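Local coordinates for FixG-related protein (Vibrio parahaemolyticus, PDB 2R39) that is of unknown function but probably belongs to a membrane-bound electron-transport protein carrying 4Fe-4S clusters, of which this is the C-terminal Ig-like domain, at residues Val15-Asn20 and Asn33-Lys38; Val59-Lys64 and Leu77-Gly82. All coordinates share one frame; numbering follows the deposited sequence.

Overall arrangement
Both contacts belong to one antiparallel sheet of this Ig-like beta-sandwich domain, in the order 11-17, 31-41, 74-83, 60-62. Contact 1 joins the first two of these strands and contact 2 the last two, so each ties an outermost strand of the sheet to an inner one. Their centres lie about 10 Å apart, and along the chain contact 1 is complete before contact 2 begins. The inner strands 31-41 and 74-83 are themselves neighbours, with Tyr-35 and Leu-37 bonded through their backbones to Met-79 and Leu-77. Side chains of both contacts pack on strand 92-101 of the second sheet, so together they supply part of the sandwich core.

Contact 1 (Val15-Asn20 and Asn33-Lys38); sequences VIRDRN and NTYTLK
Ile-16 and Thr-36 form the hydrogen-bonded pair of this antiparallel ladder: Ile-16 N gives to Thr-36 O at 2.9 Å, and Thr-36 N returns a bond to Ile-16 O at 2.8 Å. Just past the end of strand 11-17 one more backbone bond follows, a longer one, Asp-18 N reaching Thr-34 O at 3.3 Å. The same aspartate also accepts a hydrogen bond from the threonine hydroxyl, Thr-34 OG1 to Asp-18 OD2 at 2.6 Å, on the anti side of the carboxylate and with the two side chains crossing at about a right angle. Arg-17 runs extended from CG to NE, its CB and CG passing Tyr-35 CD1 and CE1 obliquely. Its guanidinium then grips one oxygen side-on: NE at 3.1 Å and NH2 at 3.0 Å both give to Asn-33 OD1. That oxygen lies in the guanidinium plane, yet both nitrogens stand above the same face of the amide, whose plane is turned 66° from theirs. Asn-33 OD1 also accepts from Ile-115 N, and Tyr-35 OH is bonded to Arg-113 O, both on strand 106-115 of the facing sheet. On the Tyr-35 side of the sheet, Val-15 CG2 meets Leu-37 CD2 at 3.6 Å, the two side chains pointing the same way. With three donors converging on Asn-33 OD1, the amide oxygen links the edge strand to the opposite sheet, and the nearby arginine charge would probably strengthen its polarisation.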
# COMPACT_ATOMS: atom_id res chain seq x y z
N VAL A 15 7.81 0.57 -0.73
CA VAL A 15 6.75 1.36 -1.35
C VAL A 15 7.40 2.49 -2.11
O VAL A 15 8.29 3.15 -1.59
CB VAL A 15 5.81 1.96 -0.28
CG1 VAL A 15 4.84 2.99 -0.91
CG2 VAL A 15 5.04 0.85 0.43
N ILE A 16 6.95 2.69 -3.35
CA ILE A 16 7.24 3.91 -4.10
C ILE A 16 5.93 4.63 -4.38
O ILE A 16 5.04 4.07 -5.04
CB ILE A 16 7.95 3.62 -5.45
CG1 ILE A 16 9.28 2.87 -5.21
CG2 ILE A 16 8.16 4.92 -6.23
CD1 ILE A 16 10.00 2.45 -6.48
N ARG A 17 5.80 5.85 -3.85
CA ARG A 17 4.73 6.73 -4.27
C ARG A 17 5.26 7.48 -5.48
O ARG A 17 6.35 8.03 -5.43
CB ARG A 17 4.34 7.70 -3.15
CG ARG A 17 3.25 8.69 -3.56
CD ARG A 17 2.95 9.70 -2.45
NE ARG A 17 1.89 10.61 -2.88
CZ ARG A 17 2.11 11.69 -3.63
NH1 ARG A 17 3.34 12.00 -4.00
NH2 ARG A 17 1.09 12.47 -3.99
N ASP A 18 4.50 7.49 -6.57
CA ASP A 18 4.97 8.09 -7.82
C ASP A 18 5.19 9.59 -7.73
O ASP A 18 4.38 10.31 -7.15
CB ASP A 18 3.98 7.76 -8.94
CG ASP A 18 3.83 6.28 -9.14
OD1 ASP A 18 4.85 5.63 -9.44
OD2 ASP A 18 2.72 5.76 -8.98
N ARG A 19 6.29 10.05 -8.29
CA ARG A 19 6.57 11.49 -8.32
C ARG A 19 5.53 12.23 -9.18
O ARG A 19 4.99 13.25 -8.76
CB ARG A 19 7.98 11.77 -8.81
CG ARG A 19 8.41 13.22 -8.62
CD ARG A 19 9.67 13.53 -9.37
NE ARG A 19 10.10 14.90 -9.13
CZ ARG A 19 11.32 15.36 -9.39
NH1 ARG A 19 11.62 16.62 -9.12
NH2 ARG A 19 12.23 14.55 -9.92
N ASN A 20 5.25 11.70 -10.37
CA ASN A 20 4.26 12.32 -11.25
C ASN A 20 2.85 11.85 -10.90
O ASN A 20 2.42 10.78 -11.32
CB ASN A 20 4.59 12.04 -12.73
N ASN A 33 -4.16 8.96 -5.51
CA ASN A 33 -2.69 8.90 -5.51
C ASN A 33 -2.29 7.51 -5.95
O ASN A 33 -2.92 6.55 -5.54
CB ASN A 33 -2.10 9.10 -4.09
CG ASN A 33 -1.91 10.56 -3.71
OD1 ASN A 33 -1.16 10.86 -2.78
ND2 ASN A 33 -2.61 11.45 -4.38
N THR A 34 -1.23 7.41 -6.75
CA THR A 34 -0.73 6.10 -7.19
C THR A 34 0.57 5.68 -6.50
O THR A 34 1.41 6.52 -6.14
CB THR A 34 -0.52 6.03 -8.72
OG1 THR A 34 0.42 7.04 -9.12
CG2 THR A 34 -1.84 6.21 -9.47
N TYR A 35 0.71 4.36 -6.33
CA TYR A 35 1.80 3.73 -5.60
C TYR A 35 2.23 2.44 -6.28
O TYR A 35 1.43 1.82 -7.00
CB TYR A 35 1.36 3.37 -4.17
CG TYR A 35 0.75 4.51 -3.39
CD1 TYR A 35 1.54 5.32 -2.58
CD2 TYR A 35 -0.62 4.79 -3.48
CE1 TYR A 35 0.97 6.39 -1.86
CE2 TYR A 35 -1.18 5.85 -2.77
CZ TYR A 35 -0.39 6.65 -1.97
OH TYR A 35 -0.95 7.68 -1.26
N THR A 36 3.46 2.02 -6.04
CA THR A 36 3.87 0.65 -6.33
C THR A 36 4.44 -0.01 -5.08
O THR A 36 5.39 0.50 -4.47
CB THR A 36 4.89 0.60 -7.48
OG1 THR A 36 4.33 1.26 -8.62
CG2 THR A 36 5.22 -0.85 -7.86
N LEU A 37 3.82 -1.12 -4.68
CA LEU A 37 4.35 -1.93 -3.58
C LEU A 37 5.29 -3.00 -4.13
O LEU A 37 4.97 -3.65 -5.11
CB LEU A 37 3.21 -2.59 -2.79
CG LEU A 37 2.02 -1.76 -2.28
CD1 LEU A 37 1.13 -2.59 -1.33
CD2 LEU A 37 2.45 -0.49 -1.60
N LYS A 38 6.45 -3.16 -3.51
CA LYS A 38 7.35 -4.27 -3.81
C LYS A 38 7.35 -5.22 -2.62
O LYS A 38 7.65 -4.82 -1.50
CB LYS A 38 8.77 -3.77 -4.07
CG LYS A 38 9.81 -4.87 -4.33
CD LYS A 38 11.21 -4.29 -4.58
CE LYS A 38 11.30 -3.59 -5.94
NZ LYS A 38 12.68 -3.07 -6.27

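Contact 2 (Val59-Lys64 and Leu77-Gly82); sequences VSWYGK and LPMSLG
Met-79, a selenomethionine in this model, lays its methyl over the indole of Trp-61. Its CE sits 3.3 Å from the centroid of the Trp-61 six-membered ring and only 7° off the normal, a CH-pi contact over the centre of the face. The selenium approaches obliquely, Met-79 SE to that Trp-61 centroid measuring 4.2 Å, which makes this a Met-aromatic contact as well. The bend at chi3 (-65°) turns CE back onto the ring. Leu-81 CD2 comes to Trp-61 CE3 at 3.7 Å, again obliquely. The indole N-H is also held from its own segment: Trp-61 NE1 gives to Gly-63 O at 3.0 Å, an oxygen in the ring plane, and more weakly to Lys-64 O. On the other face of the sheet, Tyr-62 has CG anti to its carbonyl carbon (chi1 -57°) and the ring edge runs beside Gly-82, CE2 lying 3.9 Å from Gly-82 N; Ser-80 OG approaches the same ring obliquely. Backbone pairs Ser-60 with Gly-82 and Tyr-62 with Ser-80 each make two hydrogen bonds, and beyond them a water bridges Lys-64 N to Pro-78 O. Ser-60 OG and Tyr-62 OH are hydrogen-bonded to the two carboxylate oxygens of Glu-30. The side of the sheet that carries Trp-61 points into the sandwich: Trp-61 packs on Leu-51 and Val-53 of strand 47-54, Met-79 and Leu-81 on Phe-97 of strand 92-101, while strand 31-41 flanks 74-83 on its other side.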
# COMPACT_ATOMS: atom_id res chain seq x y z
N VAL A 59 -11.37 6.48 2.51
CA VAL A 59 -10.47 6.08 1.45
C VAL A 59 -11.05 4.90 0.67
O VAL A 59 -11.76 4.04 1.23
CB VAL A 59 -9.01 5.80 1.97
CG1 VAL A 59 -9.00 4.68 3.01
CG2 VAL A 59 -8.03 5.48 0.82
N SER A 60 -10.78 4.93 -0.63
CA SER A 60 -10.99 3.79 -1.51
C SER A 60 -9.65 3.18 -1.85
O SER A 60 -8.66 3.90 -2.05
CB SER A 60 -11.70 4.22 -2.79
OG SER A 60 -12.97 4.75 -2.49
N TRP A 61 -9.61 1.85 -1.84
CA TRP A 61 -8.44 1.08 -2.24
C TRP A 61 -8.70 0.54 -3.65
O TRP A 61 -9.80 0.08 -3.96
CB TRP A 61 -8.23 -0.08 -1.25
CG TRP A 61 -7.06 -0.98 -1.53
CD1 TRP A 61 -6.98 -1.97 -2.49
CD2 TRP A 61 -5.82 -1.02 -0.80
NE1 TRP A 61 -5.75 -2.60 -2.41
CE2 TRP A 61 -5.03 -2.04 -1.38
CE3 TRP A 61 -5.30 -0.29 0.29
CZ2 TRP A 61 -3.73 -2.34 -0.92
CZ3 TRP A 61 -4.02 -0.60 0.75
CH2 TRP A 61 -3.25 -1.61 0.15
N TYR A 62 -7.67 0.61 -4.49
CA TYR A 62 -7.74 0.09 -5.85
C TYR A 62 -6.50 -0.72 -6.19
O TYR A 62 -5.46 -0.17 -6.55
CB TYR A 62 -7.92 1.22 -6.86
CG TYR A 62 -9.13 2.10 -6.62
CD1 TYR A 62 -10.39 1.71 -7.08
CD2 TYR A 62 -9.01 3.34 -5.99
CE1 TYR A 62 -11.51 2.52 -6.89
CE2 TYR A 62 -10.12 4.16 -5.79
CZ TYR A 62 -11.37 3.73 -6.24
OH TYR A 62 -12.49 4.53 -6.05
N GLY A 63 -6.59 -2.04 -6.03
CA GLY A 63 -5.49 -2.94 -6.42
C GLY A 63 -5.40 -4.15 -5.52
O GLY A 63 -6.30 -4.39 -4.71
N LYS A 64 -4.32 -4.92 -5.64
CA LYS A 64 -4.12 -6.13 -4.83
C LYS A 64 -4.26 -5.89 -3.34
O LYS A 64 -3.70 -4.93 -2.78
CB LYS A 64 -2.77 -6.81 -5.10
CG LYS A 64 -2.71 -7.63 -6.34
CD LYS A 64 -3.57 -8.90 -6.31
CE LYS A 64 -3.34 -9.68 -7.58
NZ LYS A 64 -4.49 -10.49 -8.07
N LEU A 77 3.65 -4.42 -7.37
CA LEU A 77 2.21 -4.20 -7.27
C LEU A 77 1.77 -2.75 -7.40
O LEU A 77 1.69 -2.02 -6.39
CB LEU A 77 1.67 -4.81 -5.96
CG LEU A 77 2.06 -6.26 -5.62
CD1 LEU A 77 1.63 -6.63 -4.22
CD2 LEU A 77 1.51 -7.27 -6.65
N PRO A 78 1.48 -2.32 -8.64
CA PRO A 78 0.90 -1.01 -8.91
C PRO A 78 -0.51 -0.91 -8.34
O PRO A 78 -1.29 -1.86 -8.44
CB PRO A 78 0.87 -0.95 -10.44
CG PRO A 78 0.84 -2.35 -10.87
CD PRO A 78 1.66 -3.09 -9.88
N MSE A 79 -0.83 0.23 -7.74
CA MSE A 79 -2.15 0.42 -7.13
C MSE A 79 -2.44 1.90 -6.98
O MSE A 79 -1.57 2.74 -7.22
CB MSE A 79 -2.17 -0.23 -5.75
CG MSE A 79 -1.16 0.41 -4.77
SE MSE A 79 -1.50 -0.17 -2.98
CE MSE A 79 -3.26 0.64 -2.71
N SER A 80 -3.66 2.21 -6.57
CA SER A 80 -3.99 3.58 -6.19
C SER A 80 -4.93 3.64 -4.97
O SER A 80 -5.59 2.63 -4.60
CB SER A 80 -4.52 4.36 -7.39
OG SER A 80 -5.85 4.03 -7.69
N LEU A 81 -4.94 4.82 -4.34
CA LEU A 81 -5.86 5.15 -3.25
C LEU A 81 -6.70 6.33 -3.69
O LEU A 81 -6.17 7.26 -4.31
CB LEU A 81 -5.07 5.53 -1.98
CG LEU A 81 -4.23 4.44 -1.27
CD1 LEU A 81 -3.53 5.02 -0.03
CD2 LEU A 81 -5.08 3.24 -0.90
N GLY A 82 -7.99 6.30 -3.37
CA GLY A 82 -8.90 7.43 -3.62
C GLY A 82 -9.45 7.93 -2.30
O GLY A 82 -9.75 7.14 -1.41
O HOH W 1 -1.81 -3.94 -6.75